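Local structure of acyl-coenzyme A oxidase acox-1.1 (Caenorhabditis elegans, 5K3H) at residues A408-I420 with R626-L640. The protein catalyses the FAD-dependent, oxygen-consuming desaturation of acyl-CoAs to (2E)-enoyl-CoAs, the first step of peroxisomal beta-oxidation. Numbering follows the deposited sequence.
Sequences ACGGHGYSMASYI and RSVLGRRDGHVYENL
Ala417 and Val628 bring their backbones together: Ala417 O accepts from Val628 N at 2.7 Å, nearly in line with the carbonyl, and from Leu629 N at 3.3 Å. The two amides open the type I turn from Val628 to Arg631. Next to them Ser627 OG donates to Ser418 O at 2.8 Å, from above the carbonyl plane. Chi1 of 169° swings OG away from Ser627 N, and there it also accepts from Gly630 N, an ST motif. Replacing Ser627 with alanine removes the hydroxyl and is likely to leave Ser418 O and Gly630 N without these partners. A water bridges Met416 O and Arg626 O.

Apolar groups pack beside these bonds. Leu629 pushes CD1 between His412 CB and Ser418 CB, the latter 3.7 Å away. Ala417 CB meets Leu640 CD1 at 3.5 Å. The other branch of Leu640, CD2, sits over one face of the His412 ring, 4.0 Å from its centroid, a CH-pi contact. Tyr637 CE1 comes within 4.1 Å of His412 CE1, and Tyr637 OH is hydrogen-bonded to the FAD-binding Arg320. His412 ND1 is hydrogen-bonded to Tyr316, and Trp188 of the second subunit meets the ring edge-to-face. Arg626 CB lies over the Tyr419 ring, 4.3 Å from its centroid; its guanidinium forms a salt bridge with Asp59 and a hydrogen bond to Glu104 O.

The contact ties the loop between helices 382-408 and 420-428, which holds Gly411, an FAD-binding residue by similarity, to the C-terminal region. All three direct hydrogen bonds end on backbone carbonyls. The shared Ala417 O and the two-way Ser627 hydroxyl fix the loops' register.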
ATOM      1  N   ALA B 408      -5.048  -5.507  -9.612  1.00 20.24           N
ATOM      2  CA  ALA B 408      -5.915  -6.075 -10.637  1.00 19.42           C
ATOM      3  C   ALA B 408      -5.950  -5.238 -11.915  1.00 19.00           C
ATOM      4  O   ALA B 408      -6.422  -5.726 -12.953  1.00 18.74           O
ATOM      5  CB  ALA B 408      -7.330  -6.242 -10.090  1.00 19.17           C
ATOM      6  N   CYS B 409      -5.513  -3.981 -11.853  1.00 20.83           N
ATOM      7  CA  CYS B 409      -5.475  -3.086 -13.005  1.00 21.13           C
ATOM      8  C   CYS B 409      -4.183  -3.170 -13.818  1.00 21.06           C
ATOM      9  O   CYS B 409      -4.102  -2.535 -14.874  1.00 20.52           O
ATOM     10  CB  CYS B 409      -5.705  -1.644 -12.543  1.00 21.16           C
ATOM     11  SG  CYS B 409      -7.406  -1.322 -12.001  1.00 22.14           S
ATOM     12  N   GLY B 410      -3.191  -3.963 -13.384  1.00 20.03           N
ATOM     13  CA  GLY B 410      -1.977  -4.122 -14.160  1.00 19.93           C
ATOM     14  C   GLY B 410      -1.164  -2.841 -14.242  1.00 20.67           C
ATOM     15  O   GLY B 410      -1.248  -1.961 -13.384  1.00 22.38           O
ATOM     16  N   GLY B 411      -0.363  -2.749 -15.308  1.00 20.54           N
ATOM     17  CA  GLY B 411       0.498  -1.587 -15.488  1.00 20.99           C
ATOM     18  C   GLY B 411      -0.249  -0.266 -15.451  1.00 22.05           C
ATOM     19  O   GLY B 411       0.219   0.704 -14.846  1.00 24.65           O
ATOM     20  N   HIS B 412      -1.435  -0.214 -16.070  1.00 22.52           N
ATOM     21  CA  HIS B 412      -2.222   1.017 -16.083  1.00 21.94           C
ATOM     22  C   HIS B 412      -2.635   1.483 -14.694  1.00 22.44           C
ATOM     23  O   HIS B 412      -2.831   2.685 -14.483  1.00 23.71           O
ATOM     24  CB  HIS B 412      -3.458   0.825 -16.939  1.00 21.34           C
ATOM     25  CG  HIS B 412      -3.178   0.924 -18.394  1.00 20.79           C
ATOM     26  ND1 HIS B 412      -3.782   0.109 -19.329  1.00 21.05           N
ATOM     27  CD2 HIS B 412      -2.357   1.750 -19.082  1.00 20.24           C
ATOM     28  CE1 HIS B 412      -3.346   0.432 -20.534  1.00 20.19           C
ATOM     29  NE2 HIS B 412      -2.476   1.421 -20.411  1.00 20.30           N
ATOM     30  N   GLY B 413      -2.759   0.567 -13.734  1.00 21.69           N
ATOM     31  CA  GLY B 413      -3.184   0.945 -12.401  1.00 20.99           C
ATOM     32  C   GLY B 413      -2.198   1.829 -11.686  1.00 20.85           C
ATOM     33  O   GLY B 413      -2.563   2.469 -10.684  1.00 20.26           O
ATOM     34  N   TYR B 414      -0.953   1.874 -12.175  1.00 19.39           N
ATOM     35  CA  TYR B 414       0.096   2.686 -11.573  1.00 19.63           C
ATOM     36  C   TYR B 414      -0.062   4.157 -11.911  1.00 18.81           C
ATOM     37  O   TYR B 414       0.522   5.011 -11.242  1.00 19.56           O
ATOM     38  CB  TYR B 414       1.449   2.193 -12.070  1.00 20.37           C
ATOM     39  CG  TYR B 414       2.624   2.563 -11.215  1.00 21.28           C
ATOM     40  CD1 TYR B 414       2.890   1.875 -10.048  1.00 22.50           C
ATOM     41  CD2 TYR B 414       3.496   3.582 -11.586  1.00 21.81           C
ATOM     42  CE1 TYR B 414       3.982   2.199  -9.256  1.00 22.70           C
ATOM     43  CE2 TYR B 414       4.602   3.913 -10.794  1.00 22.23           C
ATOM     44  CZ  TYR B 414       4.835   3.212  -9.637  1.00 22.63           C
ATOM     45  OH  TYR B 414       5.914   3.510  -8.837  1.00 23.59           O
ATOM     46  N   SER B 415      -0.834   4.456 -12.939  1.00 20.38           N
ATOM     47  CA  SER B 415      -1.084   5.820 -13.357  1.00 19.62           C
ATOM     48  C   SER B 415      -2.011   6.525 -12.378  1.00 19.55           C
ATOM     49  O   SER B 415      -2.836   5.893 -11.701  1.00 19.07           O
ATOM     50  CB  SER B 415      -1.708   5.814 -14.755  1.00 19.22           C
ATOM     51  OG  SER B 415      -2.037   7.124 -15.190  1.00 18.68           O
ATOM     52  N   MET B 416      -1.868   7.852 -12.287  1.00 18.24           N
ATOM     53  CA  MET B 416      -2.913   8.572 -11.567  1.00 18.46           C
ATOM     54  C   MET B 416      -4.220   8.596 -12.340  1.00 18.59           C
ATOM     55  O   MET B 416      -5.223   9.101 -11.820  1.00 17.93           O
ATOM     56  CB  MET B 416      -2.500   9.989 -11.218  1.00 18.87           C
ATOM     57  CG  MET B 416      -1.357  10.090 -10.227  1.00 19.13           C
ATOM     58  SD  MET B 416      -1.505   9.106  -8.710  1.00 18.62           S
ATOM     59  CE  MET B 416      -3.135   9.600  -8.137  1.00 19.22           C
ATOM     60  N   ALA B 417      -4.228   8.094 -13.576  1.00 18.47           N
ATOM     61  CA  ALA B 417      -5.474   7.946 -14.323  1.00 18.44           C
ATOM     62  C   ALA B 417      -6.386   6.861 -13.747  1.00 18.68           C
ATOM     63  O   ALA B 417      -7.582   6.838 -14.074  1.00 18.88           O
ATOM     64  CB  ALA B 417      -5.171   7.662 -15.798  1.00 18.43           C
ATOM     65  N   SER B 418      -5.845   5.929 -12.944  1.00 18.39           N
ATOM     66  CA  SER B 418      -6.692   4.964 -12.249  1.00 18.28           C
ATOM     67  C   SER B 418      -7.271   5.558 -10.971  1.00 18.42           C
ATOM     68  O   SER B 418      -8.376   5.185 -10.558  1.00 19.48           O
ATOM     69  CB  SER B 418      -5.906   3.720 -11.904  1.00 18.33           C
ATOM     70  OG  SER B 418      -5.198   3.965 -10.707  1.00 18.15           O
ATOM     71  N   TYR B 419      -6.508   6.427 -10.310  1.00 19.08           N
ATOM     72  CA  TYR B 419      -6.814   7.182  -9.094  1.00 18.85           C
ATOM     73  C   TYR B 419      -6.765   6.326  -7.839  1.00 18.58           C
ATOM     74  O   TYR B 419      -6.932   6.878  -6.747  1.00 18.24           O
ATOM     75  CB  TYR B 419      -8.175   7.895  -9.158  1.00 18.99           C
ATOM     76  CG  TYR B 419      -8.240   9.119  -8.267  1.00 18.95           C
ATOM     77  CD1 TYR B 419      -7.310  10.162  -8.407  1.00 19.28           C
ATOM     78  CD2 TYR B 419      -9.217   9.247  -7.290  1.00 19.00           C
ATOM     79  CE1 TYR B 419      -7.348  11.278  -7.608  1.00 19.14           C
ATOM     80  CE2 TYR B 419      -9.266  10.376  -6.480  1.00 19.42           C
ATOM     81  CZ  TYR B 419      -8.318  11.379  -6.651  1.00 20.15           C
ATOM     82  OH  TYR B 419      -8.343  12.499  -5.856  1.00 21.94           O
ATOM     83  N   ILE B 420      -6.489   5.021  -7.943  1.00 17.27           N
ATOM     84  CA  ILE B 420      -6.595   4.119  -6.796  1.00 17.30           C
ATOM     85  C   ILE B 420      -5.494   4.369  -5.774  1.00 17.21           C
ATOM     86  O   ILE B 420      -5.715   4.217  -4.561  1.00 17.01           O
ATOM     87  CB  ILE B 420      -6.580   2.660  -7.284  1.00 17.74           C
ATOM     88  CG1 ILE B 420      -7.801   2.398  -8.172  1.00 18.12           C
ATOM     89  CG2 ILE B 420      -6.609   1.726  -6.105  1.00 17.65           C
ATOM     90  CD1 ILE B 420      -7.796   1.040  -8.829  1.00 18.27           C
ATOM     91  N   ARG B 626     -13.653  10.101 -10.252  1.00 19.92           N
ATOM     92  CA  ARG B 626     -12.413  10.765 -10.634  1.00 19.77           C
ATOM     93  C   ARG B 626     -11.372   9.806 -11.206  1.00 19.91           C
ATOM     94  O   ARG B 626     -10.165  10.020 -11.056  1.00 20.17           O
ATOM     95  CB  ARG B 626     -11.838  11.541  -9.454  1.00 19.84           C
ATOM     96  CG  ARG B 626     -12.545  12.863  -9.271  1.00 19.73           C
ATOM     97  CD  ARG B 626     -12.223  13.556  -7.960  1.00 19.52           C
ATOM     98  NE  ARG B 626     -12.908  14.845  -7.887  1.00 19.49           N
ATOM     99  CZ  ARG B 626     -14.062  15.072  -7.262  1.00 19.47           C
ATOM    100  NH1 ARG B 626     -14.678  14.088  -6.620  1.00 19.32           N
ATOM    101  NH2 ARG B 626     -14.593  16.294  -7.278  1.00 19.27           N
ATOM    102  N   SER B 627     -11.808   8.768 -11.916  1.00 18.32           N
ATOM    103  CA  SER B 627     -10.903   7.760 -12.447  1.00 18.23           C
ATOM    104  C   SER B 627     -11.162   7.597 -13.926  1.00 18.20           C
ATOM    105  O   SER B 627     -12.315   7.441 -14.335  1.00 18.39           O
ATOM    106  CB  SER B 627     -11.087   6.411 -11.746  1.00 18.57           C
ATOM    107  OG  SER B 627     -10.396   5.368 -12.426  1.00 18.40           O
ATOM    108  N   VAL B 628     -10.093   7.638 -14.725  1.00 17.76           N
ATOM    109  CA  VAL B 628     -10.218   7.366 -16.154  1.00 18.02           C
ATOM    110  C   VAL B 628     -10.501   5.904 -16.401  1.00 17.88           C
ATOM    111  O   VAL B 628     -11.368   5.562 -17.208  1.00 18.93           O
ATOM    112  CB  VAL B 628      -8.955   7.810 -16.915  1.00 18.18           C
ATOM    113  CG1 VAL B 628      -9.074   7.424 -18.399  1.00 18.22           C
ATOM    114  CG2 VAL B 628      -8.773   9.318 -16.762  1.00 18.37           C
ATOM    115  N   LEU B 629      -9.764   5.013 -15.730  1.00 18.40           N
ATOM    116  CA  LEU B 629      -9.986   3.589 -15.961  1.00 18.35           C
ATOM    117  C   LEU B 629     -11.376   3.174 -15.499  1.00 18.40           C
ATOM    118  O   LEU B 629     -11.978   2.263 -16.082  1.00 18.24           O
ATOM    119  CB  LEU B 629      -8.927   2.740 -15.250  1.00 18.34           C
ATOM    120  CG  LEU B 629      -7.429   2.873 -15.534  1.00 18.69           C
ATOM    121  CD1 LEU B 629      -6.720   1.687 -14.899  1.00 18.88           C
ATOM    122  CD2 LEU B 629      -7.116   2.931 -17.021  1.00 18.73           C
ATOM    123  N   GLY B 630     -11.933   3.861 -14.503  1.00 17.61           N
ATOM    124  CA  GLY B 630     -13.239   3.457 -14.024  1.00 17.70           C
ATOM    125  C   GLY B 630     -14.387   4.282 -14.567  1.00 17.46           C
ATOM    126  O   GLY B 630     -15.454   4.326 -13.954  1.00 17.35           O
ATOM    127  N   ARG B 631     -14.189   4.915 -15.726  1.00 18.93           N
ATOM    128  CA  ARG B 631     -15.255   5.664 -16.391  1.00 19.27           C
ATOM    129  C   ARG B 631     -16.544   4.869 -16.471  1.00 19.21           C
ATOM    130  O   ARG B 631     -16.532   3.684 -16.823  1.00 19.94           O
ATOM    131  CB  ARG B 631     -14.833   6.031 -17.806  1.00 19.60           C
ATOM    132  CG  ARG B 631     -13.961   7.238 -17.894  1.00 20.06           C
ATOM    133  CD  ARG B 631     -13.559   7.487 -19.333  1.00 20.37           C
ATOM    134  NE  ARG B 631     -14.725   7.839 -20.136  1.00 20.36           N
ATOM    135  CZ  ARG B 631     -15.193   9.081 -20.241  1.00 20.65           C
ATOM    136  NH1 ARG B 631     -14.596  10.061 -19.575  1.00 20.83           N
ATOM    137  NH2 ARG B 631     -16.265   9.341 -20.998  1.00 20.57           N
ATOM    138  N   ARG B 632     -17.665   5.558 -16.208  1.00 19.01           N
ATOM    139  CA  ARG B 632     -18.986   4.928 -16.278  1.00 18.96           C
ATOM    140  C   ARG B 632     -19.232   4.239 -17.617  1.00 19.43           C
ATOM    141  O   ARG B 632     -19.770   3.119 -17.659  1.00 20.68           O
ATOM    142  CB  ARG B 632     -20.077   5.975 -16.042  1.00 18.48           C
ATOM    143  CG  ARG B 632     -21.460   5.378 -15.801  1.00 18.47           C
ATOM    144  CD  ARG B 632     -22.574   6.272 -16.331  1.00 18.32           C
ATOM    145  NE  ARG B 632     -22.309   6.599 -17.725  1.00 18.09           N
ATOM    146  CZ  ARG B 632     -22.551   5.774 -18.737  1.00 18.45           C
ATOM    147  NH1 ARG B 632     -23.076   4.578 -18.492  1.00 18.28           N
ATOM    148  NH2 ARG B 632     -22.268   6.129 -19.990  1.00 18.44           N
ATOM    149  N   ASP B 633     -18.817   4.868 -18.730  1.00 21.56           N
ATOM    150  CA  ASP B 633     -19.148   4.326 -20.052  1.00 21.43           C
ATOM    151  C   ASP B 633     -18.177   3.262 -20.573  1.00 21.40           C
ATOM    152  O   ASP B 633     -18.483   2.631 -21.592  1.00 20.95           O
ATOM    153  CB  ASP B 633     -19.267   5.446 -21.088  1.00 21.34           C
ATOM    154  CG  ASP B 633     -17.987   6.234 -21.265  1.00 21.69           C
ATOM    155  OD1 ASP B 633     -16.896   5.816 -20.790  1.00 21.91           O
ATOM    156  OD2 ASP B 633     -18.069   7.288 -21.939  1.00 22.04           O
ATOM    157  N   GLY B 634     -17.031   3.048 -19.929  1.00 18.95           N
ATOM    158  CA  GLY B 634     -16.106   2.024 -20.362  1.00 19.02           C
ATOM    159  C   GLY B 634     -15.221   2.382 -21.537  1.00 19.49           C
ATOM    160  O   GLY B 634     -14.530   1.499 -22.070  1.00 18.68           O
ATOM    161  N   HIS B 635     -15.219   3.644 -21.968  1.00 19.97           N
ATOM    162  CA  HIS B 635     -14.342   4.081 -23.054  1.00 20.36           C
ATOM    163  C   HIS B 635     -13.014   4.535 -22.451  1.00 20.79           C
ATOM    164  O   HIS B 635     -12.699   5.728 -22.361  1.00 21.05           O
ATOM    165  CB  HIS B 635     -15.000   5.187 -23.867  1.00 20.46           C
ATOM    166  CG  HIS B 635     -16.253   4.752 -24.566  1.00 20.59           C
ATOM    167  ND1 HIS B 635     -16.317   3.613 -25.338  1.00 21.10           N
ATOM    168  CD2 HIS B 635     -17.482   5.312 -24.617  1.00 20.89           C
ATOM    169  CE1 HIS B 635     -17.537   3.480 -25.819  1.00 21.41           C
ATOM    170  NE2 HIS B 635     -18.263   4.499 -25.399  1.00 21.55           N
ATOM    171  N   VAL B 636     -12.222   3.540 -22.039  1.00 20.03           N
ATOM    172  CA  VAL B 636     -11.010   3.816 -21.275  1.00 20.30           C
ATOM    173  C   VAL B 636      -9.893   4.320 -22.176  1.00 21.26           C
ATOM    174  O   VAL B 636      -9.264   5.339 -21.877  1.00 23.02           O
ATOM    175  CB  VAL B 636     -10.577   2.576 -20.477  1.00 20.70           C
ATOM    176  CG1 VAL B 636      -9.159   2.776 -19.952  1.00 20.47           C
ATOM    177  CG2 VAL B 636     -11.542   2.347 -19.325  1.00 20.43           C
ATOM    178  N   TYR B 637      -9.606   3.609 -23.271  1.00 23.22           N
ATOM    179  CA  TYR B 637      -8.389   3.890 -24.042  1.00 23.78           C
ATOM    180  C   TYR B 637      -8.425   5.266 -24.688  1.00 23.47           C
ATOM    181  O   TYR B 637      -7.431   5.994 -24.667  1.00 22.04           O
ATOM    182  CB  TYR B 637      -8.162   2.816 -25.110  1.00 23.80           C
ATOM    183  CG  TYR B 637      -7.855   1.461 -24.514  1.00 24.84           C
ATOM    184  CD1 TYR B 637      -7.003   1.339 -23.426  1.00 25.43           C
ATOM    185  CD2 TYR B 637      -8.422   0.312 -25.031  1.00 25.50           C
ATOM    186  CE1 TYR B 637      -6.726   0.106 -22.868  1.00 25.54           C
ATOM    187  CE2 TYR B 637      -8.148  -0.923 -24.493  1.00 25.54           C
ATOM    188  CZ  TYR B 637      -7.301  -1.030 -23.410  1.00 26.05           C
ATOM    189  OH  TYR B 637      -7.027  -2.281 -22.875  1.00 25.73           O
ATOM    190  N   GLU B 638      -9.555   5.628 -25.274  1.00 25.04           N
ATOM    191  CA  GLU B 638      -9.671   6.914 -25.938  1.00 26.39           C
ATOM    192  C   GLU B 638      -9.484   8.054 -24.948  1.00 25.63           C
ATOM    193  O   GLU B 638      -8.774   9.027 -25.233  1.00 25.83           O
ATOM    194  CB  GLU B 638     -11.027   6.986 -26.636  1.00 29.17           C
ATOM    195  CG  GLU B 638     -11.420   8.367 -27.106  1.00 35.00           C
ATOM    196  CD  GLU B 638     -11.099   8.595 -28.578  1.00 38.09           C
ATOM    197  OE1 GLU B 638     -10.166   7.932 -29.099  1.00 40.68           O
ATOM    198  OE2 GLU B 638     -11.799   9.428 -29.207  1.00 42.68           O
ATOM    199  N   ASN B 639     -10.070   7.938 -23.759  1.00 24.21           N
ATOM    200  CA  ASN B 639      -9.956   9.012 -22.778  1.00 23.65           C
ATOM    201  C   ASN B 639      -8.662   8.939 -21.982  1.00 23.38           C
ATOM    202  O   ASN B 639      -8.243   9.947 -21.401  1.00 22.42           O
ATOM    203  CB  ASN B 639     -11.168   9.007 -21.835  1.00 23.72           C
ATOM    204  CG  ASN B 639     -12.447   9.414 -22.538  1.00 23.90           C
ATOM    205  OD1 ASN B 639     -12.610  10.568 -22.952  1.00 24.03           O
ATOM    206  ND2 ASN B 639     -13.353   8.466 -22.698  1.00 23.59           N
ATOM    207  N   LEU B 640      -8.035   7.768 -21.913  1.00 22.31           N
ATOM    208  CA  LEU B 640      -6.698   7.698 -21.333  1.00 22.57           C
ATOM    209  C   LEU B 640      -5.702   8.433 -22.220  1.00 23.31           C
ATOM    210  O   LEU B 640      -4.812   9.133 -21.723  1.00 23.57           O
ATOM    211  CB  LEU B 640      -6.289   6.234 -21.150  1.00 22.73           C
ATOM    212  CG  LEU B 640      -4.944   5.949 -20.487  1.00 23.19           C
ATOM    213  CD1 LEU B 640      -4.945   6.468 -19.083  1.00 22.87           C
ATOM    214  CD2 LEU B 640      -4.669   4.461 -20.520  1.00 23.58           C
TER
HETATM  215  O   HOH W   1      -7.635   9.709 -12.525  1.00 17.57           O